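Local coordinates for protein ribulose-bisphosphate carboxylase (Alicyclobacillus acidocaldarius subsp. acidocaldarius, PDB 4NAS) that belongs to the RuBisCO large-chain family, pairing an N-terminal alpha/beta domain with a TIM-barrel domain that binds calcium, at residues L113-D117 with E118-Q122; F182-A185 with Y186-E190. All coordinates share one frame; numbering follows the deposited sequence.

Contact 1: L113-D117 with E118-Q122; sequences LQMPD and ELVRQ
Asp117 and Arg121 face each other one helical turn apart and form a salt bridge that is gripped through a single nitrogen. Arg121 NE lies 2.9 Å from Asp117 OD2, on its syn side but tilted out of the carboxylate plane, and makes a weaker bond to Asp117 OD1 at 3.3 Å. The carboxylate and guanidinium planes stand 69° apart, so the groups cross instead of lying flat against one another. With its CG anti to the backbone N (chi1 -169°), Asp117 swings the carboxylate across to the NE end of the Arg121 chain, which is extended from CG to NE. The backbone of the short helix 117-120 starts after Pro116, its N-cap. The Pro116 O accepts a nearly straight bond from Val120 N (3.1 Å, 177°) and a weak one from Leu119 N, while Asp117 O takes Arg121 N at 3.0 Å. Val120 O is satisfied by His329 NE2. Selenomethionine Met115 packs on the apolar side of the turn, which follows strand 108-114 of the N-terminal domain. Its chain bends at chi3 and lays CE 3.6 Å from Leu119 CD2 and 3.8 Å from Val120 CG2. Leu294 of helix 284-295 packs against both Met115 and Val120.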
loop_
_atom_site.group_PDB
_atom_site.type_symbol
_atom_site.label_atom_id
_atom_site.label_comp_id
_atom_site.label_asym_id
_atom_site.label_seq_id
_atom_site.Cartn_x
_atom_site.Cartn_y
_atom_site.Cartn_z
ATOM N N LEU B 113 -7.476 -15.519 -1.938
ATOM C CA LEU B 113 -8.627 -14.860 -2.547
ATOM C C LEU B 113 -9.125 -15.685 -3.712
ATOM O O LEU B 113 -8.418 -15.880 -4.710
ATOM C CB LEU B 113 -8.257 -13.468 -3.044
ATOM C CG LEU B 113 -8.049 -12.399 -1.977
ATOM C CD1 LEU B 113 -7.545 -11.116 -2.662
ATOM C CD2 LEU B 113 -9.313 -12.108 -1.160
ATOM N N GLN B 114 -10.334 -16.203 -3.598
ATOM C CA GLN B 114 -10.906 -16.890 -4.750
ATOM C C GLN B 114 -11.846 -15.931 -5.464
ATOM O O GLN B 114 -12.864 -15.509 -4.909
ATOM C CB GLN B 114 -11.616 -18.175 -4.329
ATOM C CG GLN B 114 -10.646 -19.220 -3.772
ATOM C CD GLN B 114 -11.343 -20.432 -3.185
ATOM O OE1 GLN B 114 -11.918 -21.242 -3.913
ATOM N NE2 GLN B 114 -11.288 -20.569 -1.861
HETATM N N MSE B 115 -11.508 -15.593 -6.698
HETATM C CA MSE B 115 -12.223 -14.527 -7.395
HETATM C C MSE B 115 -13.109 -14.998 -8.534
HETATM O O MSE B 115 -12.679 -15.771 -9.391
HETATM C CB MSE B 115 -11.236 -13.468 -7.845
HETATM C CG MSE B 115 -10.587 -12.851 -6.637
HETATM SE SE MSE B 115 -9.592 -11.320 -7.116
HETATM C CE MSE B 115 -10.550 -10.731 -8.696
ATOM N N PRO B 116 -14.372 -14.554 -8.519
ATOM C CA PRO B 116 -15.323 -15.002 -9.529
ATOM C C PRO B 116 -14.946 -14.383 -10.862
ATOM O O PRO B 116 -14.311 -13.319 -10.895
ATOM C CB PRO B 116 -16.659 -14.428 -9.047
ATOM C CG PRO B 116 -16.403 -13.886 -7.684
ATOM C CD PRO B 116 -14.958 -13.554 -7.615
ATOM N N ASP B 117 -15.368 -15.029 -11.941
ATOM C CA ASP B 117 -15.037 -14.571 -13.282
ATOM C C ASP B 117 -15.507 -13.142 -13.548
ATOM O O ASP B 117 -14.776 -12.356 -14.147
ATOM C CB ASP B 117 -15.616 -15.531 -14.326
ATOM C CG ASP B 117 -15.088 -15.264 -15.717
ATOM O OD1 ASP B 117 -13.848 -15.404 -15.942
ATOM O OD2 ASP B 117 -15.912 -14.899 -16.581
ATOM N N GLU B 118 -16.721 -12.811 -13.111
ATOM C CA GLU B 118 -17.286 -11.488 -13.378
ATOM C C GLU B 118 -16.378 -10.370 -12.848
ATOM O O GLU B 118 -16.185 -9.340 -13.503
ATOM C CB GLU B 118 -18.684 -11.360 -12.769
ATOM C CG GLU B 118 -19.770 -12.054 -13.562
ATOM C CD GLU B 118 -21.015 -12.332 -12.735
ATOM O OE1 GLU B 118 -22.102 -12.485 -13.339
ATOM O OE2 GLU B 118 -20.901 -12.409 -11.486
ATOM N N LEU B 119 -15.792 -10.596 -11.680
ATOM C CA LEU B 119 -14.898 -9.610 -11.070
ATOM C C LEU B 119 -13.493 -9.568 -11.711
ATOM O O LEU B 119 -12.946 -8.487 -11.942
ATOM C CB LEU B 119 -14.788 -9.832 -9.559
ATOM C CG LEU B 119 -13.843 -8.841 -8.852
ATOM C CD1 LEU B 119 -14.359 -7.396 -8.924
ATOM C CD2 LEU B 119 -13.580 -9.253 -7.406
ATOM N N VAL B 120 -12.906 -10.736 -11.955
ATOM C CA VAL B 120 -11.633 -10.823 -12.661
ATOM C C VAL B 120 -11.706 -10.037 -13.968
ATOM O O VAL B 120 -10.819 -9.269 -14.276
ATOM C CB VAL B 120 -11.249 -12.297 -12.946
ATOM C CG1 VAL B 120 -9.967 -12.385 -13.793
ATOM C CG2 VAL B 120 -11.075 -13.057 -11.642
ATOM N N ARG B 121 -12.805 -10.171 -14.705
ATOM C CA ARG B 121 -12.903 -9.475 -15.999
ATOM C C ARG B 121 -13.062 -7.948 -15.952
ATOM O O ARG B 121 -12.968 -7.290 -16.977
ATOM C CB ARG B 121 -13.965 -10.112 -16.902
ATOM C CG ARG B 121 -13.570 -11.497 -17.386
ATOM C CD ARG B 121 -14.711 -12.149 -18.166
ATOM N NE ARG B 121 -14.363 -13.488 -18.632
ATOM C CZ ARG B 121 -13.990 -13.778 -19.878
ATOM N NH1 ARG B 121 -13.710 -15.031 -20.218
ATOM N NH2 ARG B 121 -13.907 -12.817 -20.791
ATOM N N GLN B 122 -13.286 -7.375 -14.776
ATOM C CA GLN B 122 -13.348 -5.924 -14.673
ATOM C C GLN B 122 -11.948 -5.310 -14.518
ATOM O O GLN B 122 -11.786 -4.089 -14.539
ATOM C CB GLN B 122 -14.219 -5.523 -13.482
ATOM C CG GLN B 122 -15.694 -5.857 -13.635
ATOM C CD GLN B 122 -16.477 -5.339 -12.450
ATOM O OE1 GLN B 122 -16.634 -4.127 -12.289
ATOM N NE2 GLN B 122 -16.929 -6.245 -11.585
#

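Contact 2: F182-A185 with Y186-E190; sequences FTEA and YATPE
Two carboxylates, those of Glu184 and Glu190, approach each other with Glu184 OE1 only 4.4 Å from Glu190 OE2, an arrangement that like charges would normally resist. The explanation lies just beyond the turn: Arg227 NH2, on helix 221-233, forms salt bridges with both of these oxygens and so probably offsets their repulsion, and Arg230 takes the other oxygen of Glu190. Pro189 flanks the pair, touching the Glu184 side chain. The Glu184 chain, extended beyond CG, passes across the pyrrolidine at about a right angle, its carboxyl carbon CD resting 3.7 Å from Pro189 CD, while the proline packs in turn on Val215 of strand 214-216.

Residues 182-188 are the last part of the loop leading into helix 189-207 of the TIM-barrel domain, and a threonine marks each end: Thr183 closes an ST turn and Thr188 caps the helix. In the ST turn, Thr183 OG1 accepts from Ala185 N at 3.1 Å. At the N-cap, with OG1 lying between the backbone N and the carbonyl carbon (chi1 66°), the Thr188 hydroxyl meets Asp191 N, leaving CG2 to face Glu184 O at 4.1 Å.

At the outer bend, Ala185 and Tyr186 make a CH-pi contact between chain neighbours. Ala185 CB stands over one face of the Tyr186 ring, 4.1 Å from its centroid and 17° off the normal, offset toward the CD2-CE2 side of the rim. The Tyr186 N, buried here, has no hydrogen-bonding partner in the model, whereas its hydroxyl bonds to His56 NE2 of the second subunit, whose ring meets the tyrosine steeply.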
loop_
_atom_site.group_PDB
_atom_site.type_symbol
_atom_site.label_atom_id
_atom_site.label_comp_id
_atom_site.label_asym_id
_atom_site.label_seq_id
_atom_site.Cartn_x
_atom_site.Cartn_y
_atom_site.Cartn_z
ATOM N N PHE B 182 15.478 7.938 -8.889
ATOM C CA PHE B 182 14.411 8.941 -8.922
ATOM C C PHE B 182 14.860 10.358 -9.336
ATOM O O PHE B 182 14.119 11.059 -10.022
ATOM C CB PHE B 182 13.677 8.995 -7.577
ATOM C CG PHE B 182 12.894 7.769 -7.279
ATOM C CD1 PHE B 182 11.666 7.567 -7.877
ATOM C CD2 PHE B 182 13.364 6.821 -6.379
ATOM C CE1 PHE B 182 10.928 6.439 -7.615
ATOM C CE2 PHE B 182 12.616 5.665 -6.107
ATOM C CZ PHE B 182 11.407 5.477 -6.723
ATOM N N THR B 183 16.060 10.778 -8.927
ATOM C CA THR B 183 16.547 12.111 -9.298
ATOM C C THR B 183 16.667 12.331 -10.814
ATOM O O THR B 183 17.251 11.516 -11.542
ATOM C CB THR B 183 17.899 12.467 -8.631
ATOM O OG1 THR B 183 18.431 13.651 -9.242
ATOM C CG2 THR B 183 18.908 11.344 -8.803
ATOM N N GLU B 184 16.116 13.445 -11.285
ATOM C CA GLU B 184 16.228 13.798 -12.697
ATOM C C GLU B 184 17.219 14.946 -12.903
ATOM O O GLU B 184 17.095 15.716 -13.848
ATOM C CB GLU B 184 14.848 14.157 -13.269
ATOM C CG GLU B 184 13.776 13.102 -12.979
ATOM C CD GLU B 184 12.401 13.468 -13.536
ATOM O OE1 GLU B 184 12.334 14.214 -14.536
ATOM O OE2 GLU B 184 11.383 13.002 -12.974
ATOM N N ALA B 185 18.215 15.047 -12.027
ATOM C CA ALA B 185 19.160 16.170 -12.072
ATOM C C ALA B 185 20.234 16.046 -13.152
ATOM O O ALA B 185 20.744 17.039 -13.634
ATOM C CB ALA B 185 19.813 16.374 -10.710
ATOM N N TYR B 186 20.586 14.827 -13.522
ATOM C CA TYR B 186 21.662 14.636 -14.479
ATOM C C TYR B 186 21.135 14.065 -15.793
ATOM O O TYR B 186 21.673 14.343 -16.866
ATOM C CB TYR B 186 22.746 13.744 -13.874
ATOM C CG TYR B 186 23.148 14.212 -12.495
ATOM C CD1 TYR B 186 24.032 15.275 -12.326
ATOM C CD2 TYR B 186 22.613 13.617 -11.359
ATOM C CE1 TYR B 186 24.387 15.719 -11.059
ATOM C CE2 TYR B 186 22.960 14.053 -10.092
ATOM C CZ TYR B 186 23.844 15.100 -9.944
ATOM O OH TYR B 186 24.179 15.526 -8.675
ATOM N N ALA B 187 20.071 13.276 -15.706
ATOM C CA ALA B 187 19.473 12.700 -16.903
ATOM C C ALA B 187 18.017 12.357 -16.641
ATOM O O ALA B 187 17.720 11.491 -15.829
ATOM C CB ALA B 187 20.234 11.464 -17.344
ATOM N N THR B 188 17.124 13.053 -17.330
ATOM C CA THR B 188 15.702 12.789 -17.244
ATOM C C THR B 188 15.371 11.448 -17.886
ATOM O O THR B 188 16.091 10.985 -18.773
ATOM C CB THR B 188 14.909 13.869 -17.969
ATOM O OG1 THR B 188 15.182 13.798 -19.377
ATOM C CG2 THR B 188 15.288 15.226 -17.447
ATOM N N PRO B 189 14.290 10.809 -17.427
ATOM C CA PRO B 189 13.843 9.558 -18.043
ATOM C C PRO B 189 13.670 9.666 -19.571
ATOM O O PRO B 189 14.026 8.730 -20.304
ATOM C CB PRO B 189 12.514 9.294 -17.331
ATOM C CG PRO B 189 12.805 9.769 -15.923
ATOM C CD PRO B 189 13.612 11.057 -16.137
ATOM N N GLU B 190 13.148 10.788 -20.053
ATOM C CA GLU B 190 12.935 10.923 -21.487
ATOM C C GLU B 190 14.272 11.015 -22.234
ATOM O O GLU B 190 14.417 10.455 -23.325
ATOM C CB GLU B 190 11.984 12.080 -21.846
ATOM C CG GLU B 190 11.718 13.130 -20.784
ATOM C CD GLU B 190 10.844 12.645 -19.607
ATOM O OE1 GLU B 190 9.654 12.293 -19.783
ATOM O OE2 GLU B 190 11.367 12.645 -18.489
#

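Both examples illustrate how a chain enters a helix, and they occur in series: contact 1 is complete before contact 2 begins, with neither nesting nor crossing. From the N terminus, the chain first runs through the sheet of the N-terminal domain, and contact 1 closes the tight turn from strand 108-114 into helix 117-120, beside helix 284-295. It then passes through helix 157-168 of the catalytic domain before contact 2 closes the loop into helix 189-207, beside helix 221-233 and the second subunit. The centres lie about 39 Å apart on opposite sides of the chain's centre, and the nearest atoms are about 26 Å apart, so the two do not touch.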